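Local coordinates for mandelate racemase/muconate lactonizing enzyme-like protein (Roseovarius sp. TM1035, PDB 3RCY) that belongs to the enolase superfamily, binds magnesium and probably catalyses a reaction begun by removing a proton next to a substrate carboxylate, though its substrate is not established, at residues D148-S153 / R194-A199; D168-Y173 / S187-F192. One frame throughout, in Å; residues are numbered along the deposited sequence. Where two conformers were deposited one is given.

Interaction 1: D148-S153 / R194-A199; sequences DMAAES and RKIRAA
D148 and K195 meet because each places CG opposite its own carbonyl carbon, at chi1 -78° and -68° respectively, and because the lysine chain then runs fully extended to its amine. NZ of K195 reaches OD1 of D148 at 2.8 Å in a salt bridge, arriving from above the carboxylate plane. The lysine methylenes follow it closely, with CD of K195 3.3 Å from D148 OD1. E191, one helical turn before K195, makes a second salt bridge with the same NZ, so the ammonium is shared by two carboxylates, which probably steadies its charge. Beyond this polar end, toward the C-terminal side of both segments, the interface is built mainly from alanines, with I196 beside them. CB of A151 rests on the carbonyl O of K195 at 3.7 Å, and CB of A199 lies 4.1 Å from that same A151 CB. I196 lays CG1 alongside the backbone of A151 and presses CD1 against CB of A150 at 4.1 Å. With alanines at the crossing, CA of A151 and CA of I196 come to 4.7 Å, and the helix axes pass 8.5 Å apart at 28°. I196 also touches V165 and F167 of strand 164-167, as expected for neighbouring outer helices of an enolase-type (beta/alpha) barrel.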
# COMPACT_ATOMS: atom_id res chain seq x y z
N ASP A 148 -35.40 -17.25 -23.55
CA ASP A 148 -36.85 -17.43 -23.50
C ASP A 148 -37.27 -18.54 -22.53
O ASP A 148 -38.13 -18.33 -21.68
CB ASP A 148 -37.42 -17.70 -24.91
CG ASP A 148 -37.54 -16.42 -25.74
OD1 ASP A 148 -37.27 -15.32 -25.23
OD2 ASP A 148 -37.92 -16.52 -26.92
N MET A 149 -36.64 -19.72 -22.65
CA MET A 149 -36.95 -20.85 -21.77
C MET A 149 -36.53 -20.59 -20.33
O MET A 149 -37.27 -20.89 -19.40
CB MET A 149 -36.33 -22.14 -22.29
CG MET A 149 -36.92 -22.66 -23.61
SD MET A 149 -36.19 -24.24 -24.08
CE MET A 149 -36.14 -24.04 -25.87
N ALA A 150 -35.34 -20.01 -20.15
CA ALA A 150 -34.88 -19.63 -18.82
C ALA A 150 -35.88 -18.68 -18.14
O ALA A 150 -36.19 -18.85 -16.97
CB ALA A 150 -33.49 -19.00 -18.89
N ALA A 151 -36.38 -17.69 -18.89
CA ALA A 151 -37.37 -16.77 -18.34
C ALA A 151 -38.65 -17.48 -17.89
O ALA A 151 -39.23 -17.11 -16.87
CB ALA A 151 -37.67 -15.63 -19.32
N GLU A 152 -39.08 -18.50 -18.64
CA GLU A 152 -40.23 -19.32 -18.22
C GLU A 152 -39.96 -20.06 -16.90
O GLU A 152 -40.82 -20.10 -16.02
CB GLU A 152 -40.61 -20.33 -19.32
CG GLU A 152 -41.27 -19.71 -20.54
CD GLU A 152 -41.79 -20.74 -21.53
OE1 GLU A 152 -41.23 -21.85 -21.62
OE2 GLU A 152 -42.77 -20.42 -22.22
N SER A 153 -38.76 -20.63 -16.77
CA SER A 153 -38.37 -21.31 -15.54
C SER A 153 -38.32 -20.34 -14.37
O SER A 153 -38.73 -20.68 -13.26
CB SER A 153 -37.03 -22.05 -15.70
OG SER A 153 -37.18 -23.12 -16.60
N ARG A 194 -31.81 -9.58 -19.17
CA ARG A 194 -32.93 -8.73 -19.60
C ARG A 194 -34.27 -9.47 -19.52
O ARG A 194 -35.23 -8.96 -18.93
CB ARG A 194 -32.68 -8.18 -21.02
CG ARG A 194 -33.84 -7.32 -21.58
CD ARG A 194 -33.52 -6.70 -22.95
NE ARG A 194 -33.10 -7.67 -23.97
CZ ARG A 194 -33.92 -8.31 -24.81
NH1 ARG A 194 -35.23 -8.10 -24.76
NH2 ARG A 194 -33.42 -9.16 -25.71
N LYS A 195 -34.32 -10.67 -20.10
CA LYS A 195 -35.56 -11.45 -20.15
C LYS A 195 -35.97 -12.02 -18.79
O LYS A 195 -37.16 -12.06 -18.47
CB LYS A 195 -35.48 -12.54 -21.23
CG LYS A 195 -35.46 -11.94 -22.64
CD LYS A 195 -35.52 -12.99 -23.73
CE LYS A 195 -35.55 -12.30 -25.09
NZ LYS A 195 -35.55 -13.28 -26.21
N ILE A 196 -34.99 -12.45 -18.00
CA ILE A 196 -35.28 -12.95 -16.65
C ILE A 196 -35.74 -11.81 -15.73
O ILE A 196 -36.71 -11.98 -14.99
CB ILE A 196 -34.10 -13.78 -16.06
CG1 ILE A 196 -33.89 -15.06 -16.88
CG2 ILE A 196 -34.35 -14.15 -14.59
CD1 ILE A 196 -32.52 -15.73 -16.70
N ARG A 197 -35.07 -10.66 -15.80
CA ARG A 197 -35.52 -9.48 -15.04
C ARG A 197 -36.93 -9.07 -15.45
O ARG A 197 -37.77 -8.76 -14.60
CB ARG A 197 -34.53 -8.30 -15.19
CG ARG A 197 -35.01 -6.96 -14.57
CD ARG A 197 -35.18 -7.08 -13.06
NE ARG A 197 -33.88 -7.20 -12.40
CZ ARG A 197 -33.67 -7.79 -11.23
NH1 ARG A 197 -32.44 -7.83 -10.73
NH2 ARG A 197 -34.68 -8.35 -10.55
N ALA A 198 -37.22 -9.09 -16.75
CA ALA A 198 -38.56 -8.75 -17.23
C ALA A 198 -39.61 -9.74 -16.70
O ALA A 198 -40.73 -9.35 -16.39
CB ALA A 198 -38.61 -8.67 -18.75
N ALA A 199 -39.22 -11.01 -16.55
CA ALA A 199 -40.13 -12.06 -16.06
C ALA A 199 -40.35 -12.01 -14.54
O ALA A 199 -41.45 -12.30 -14.07
CB ALA A 199 -39.64 -13.45 -16.48

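Interaction 2: D168-Y173 / S187-F192; sequences DPAGPY and SLSVEF
P169 sets its CB almost squarely over the ring of F192, 3.5 Å from the ring centroid and only 10° off the normal, a CH-pi contact between a loop proline and a helix phenylalanine. The F192 side chain is turned to chi1 -95°, away from a staggered value, and this rotation presents its face to the pyrrolidine. In the plane of the ring, CD1 of L188 lies at its edge, while CD2 of the same leucine covers the carbonyl O of P169 at 3.6 Å. The proline also fits against the helix backbone, with its CG 3.7 Å from CA of S189. That serine spends its OG on the carbonyl of D185, one turn back along its own helix, and meets CB of A170 by packing alone, OG to CB 3.7 Å. On the loop side, an Asx turn shapes the approach: N of A170 donates to OD1 of D168 at 2.9 Å, which reaches the oxygen on its anti side, 31° out of the carboxylate plane. D168 points away from the helix, and its OD2 is held by H211 and Q213. Replacing F192 with an alanine would probably leave P169 CB without its aromatic face and open a gap between loop and helix. The chemistry is thus divided by side: dispersion and CH-pi attraction hold the loop to helix 183-200, while the D168 carboxylate turns its bonds to the loop's own backbone and to H211 and Q213, probably on the side of the barrel mouth.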
# COMPACT_ATOMS: atom_id res chain seq x y z
N ASP A 168 -26.35 -19.63 -15.63
CA ASP A 168 -25.07 -19.31 -16.26
C ASP A 168 -25.18 -19.51 -17.77
O ASP A 168 -25.10 -20.63 -18.26
CB ASP A 168 -23.93 -20.19 -15.71
CG ASP A 168 -22.57 -19.86 -16.35
OD1 ASP A 168 -22.47 -18.93 -17.19
OD2 ASP A 168 -21.58 -20.54 -16.01
N PRO A 169 -25.36 -18.40 -18.51
CA PRO A 169 -25.47 -18.44 -19.96
C PRO A 169 -24.15 -18.10 -20.66
O PRO A 169 -24.12 -17.96 -21.89
CB PRO A 169 -26.48 -17.33 -20.23
CG PRO A 169 -26.22 -16.32 -19.13
CD PRO A 169 -25.59 -17.05 -17.97
N ALA A 170 -23.07 -17.99 -19.88
CA ALA A 170 -21.82 -17.38 -20.35
C ALA A 170 -20.84 -18.33 -21.05
O ALA A 170 -19.75 -17.91 -21.43
CB ALA A 170 -21.12 -16.65 -19.19
N GLY A 171 -21.23 -19.59 -21.23
CA GLY A 171 -20.43 -20.51 -22.02
C GLY A 171 -19.67 -21.55 -21.21
O GLY A 171 -19.74 -21.56 -19.98
N PRO A 172 -18.90 -22.41 -21.89
CA PRO A 172 -18.31 -23.56 -21.21
C PRO A 172 -17.08 -23.19 -20.40
O PRO A 172 -16.33 -22.28 -20.77
CB PRO A 172 -17.93 -24.48 -22.36
CG PRO A 172 -17.62 -23.55 -23.51
CD PRO A 172 -18.44 -22.29 -23.29
N TYR A 173 -16.90 -23.87 -19.28
CA TYR A 173 -15.63 -23.84 -18.57
C TYR A 173 -14.74 -24.94 -19.15
O TYR A 173 -15.22 -26.05 -19.41
CB TYR A 173 -15.82 -24.03 -17.07
CG TYR A 173 -16.86 -25.05 -16.64
CD1 TYR A 173 -18.20 -24.68 -16.45
CD2 TYR A 173 -16.50 -26.39 -16.40
CE1 TYR A 173 -19.16 -25.61 -16.03
CE2 TYR A 173 -17.46 -27.33 -15.98
CZ TYR A 173 -18.78 -26.93 -15.79
OH TYR A 173 -19.72 -27.85 -15.38
N SER A 187 -23.46 -11.20 -25.36
CA SER A 187 -24.81 -10.83 -25.79
C SER A 187 -25.86 -11.79 -25.23
O SER A 187 -26.96 -11.36 -24.86
CB SER A 187 -24.91 -10.77 -27.31
OG SER A 187 -23.98 -9.83 -27.82
N LEU A 188 -25.53 -13.08 -25.16
CA LEU A 188 -26.47 -14.05 -24.59
C LEU A 188 -26.69 -13.79 -23.10
O LEU A 188 -27.81 -13.88 -22.61
CB LEU A 188 -26.02 -15.50 -24.81
CG LEU A 188 -27.09 -16.56 -24.48
CD1 LEU A 188 -28.32 -16.44 -25.40
CD2 LEU A 188 -26.51 -17.98 -24.54
N SER A 189 -25.61 -13.45 -22.40
CA SER A 189 -25.68 -13.14 -20.97
C SER A 189 -26.58 -11.93 -20.72
O SER A 189 -27.34 -11.92 -19.76
CB SER A 189 -24.29 -12.90 -20.39
OG SER A 189 -23.52 -14.09 -20.42
N VAL A 190 -26.46 -10.91 -21.57
CA VAL A 190 -27.31 -9.72 -21.51
C VAL A 190 -28.77 -10.10 -21.80
O VAL A 190 -29.68 -9.68 -21.09
CB VAL A 190 -26.79 -8.61 -22.48
CG1 VAL A 190 -27.81 -7.50 -22.64
CG2 VAL A 190 -25.44 -8.04 -21.99
N GLU A 191 -28.99 -10.90 -22.85
CA GLU A 191 -30.33 -11.36 -23.18
C GLU A 191 -31.00 -12.13 -22.03
O GLU A 191 -32.17 -11.90 -21.72
CB GLU A 191 -30.32 -12.22 -24.46
CG GLU A 191 -31.72 -12.50 -25.00
CD GLU A 191 -31.77 -13.58 -26.07
OE1 GLU A 191 -30.70 -14.12 -26.44
OE2 GLU A 191 -32.89 -13.90 -26.53
N PHE A 192 -30.25 -13.04 -21.40
CA PHE A 192 -30.74 -13.77 -20.22
C PHE A 192 -31.15 -12.81 -19.09
O PHE A 192 -32.26 -12.91 -18.57
CB PHE A 192 -29.67 -14.74 -19.69
CG PHE A 192 -29.81 -16.16 -20.20
CD1 PHE A 192 -29.63 -16.47 -21.55
CD2 PHE A 192 -30.07 -17.20 -19.30
CE1 PHE A 192 -29.73 -17.79 -22.01
CE2 PHE A 192 -30.18 -18.53 -19.75
CZ PHE A 192 -30.01 -18.82 -21.11

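Overall arrangement
Helix 183-200 serves both contacts, its earlier turns receiving the loop of interaction 2 and its later turns the neighbouring helix of interaction 1. Their centres lie 13 Å apart, and interaction 2 is nested within the chain loop that interaction 1 closes. The two join directly where CB of A150 packs against CE2 of F192 at 3.4 Å, so the phenylalanine links helix 147-159 to the loop after strand 164-167. In interaction 2 the P169 side chain is about 11 Å from the magnesium ion, whose ligands include E235 and E261, so the contact lies outside the metal's first shell. Interaction 1 belongs to the outer helical layer of the same barrel.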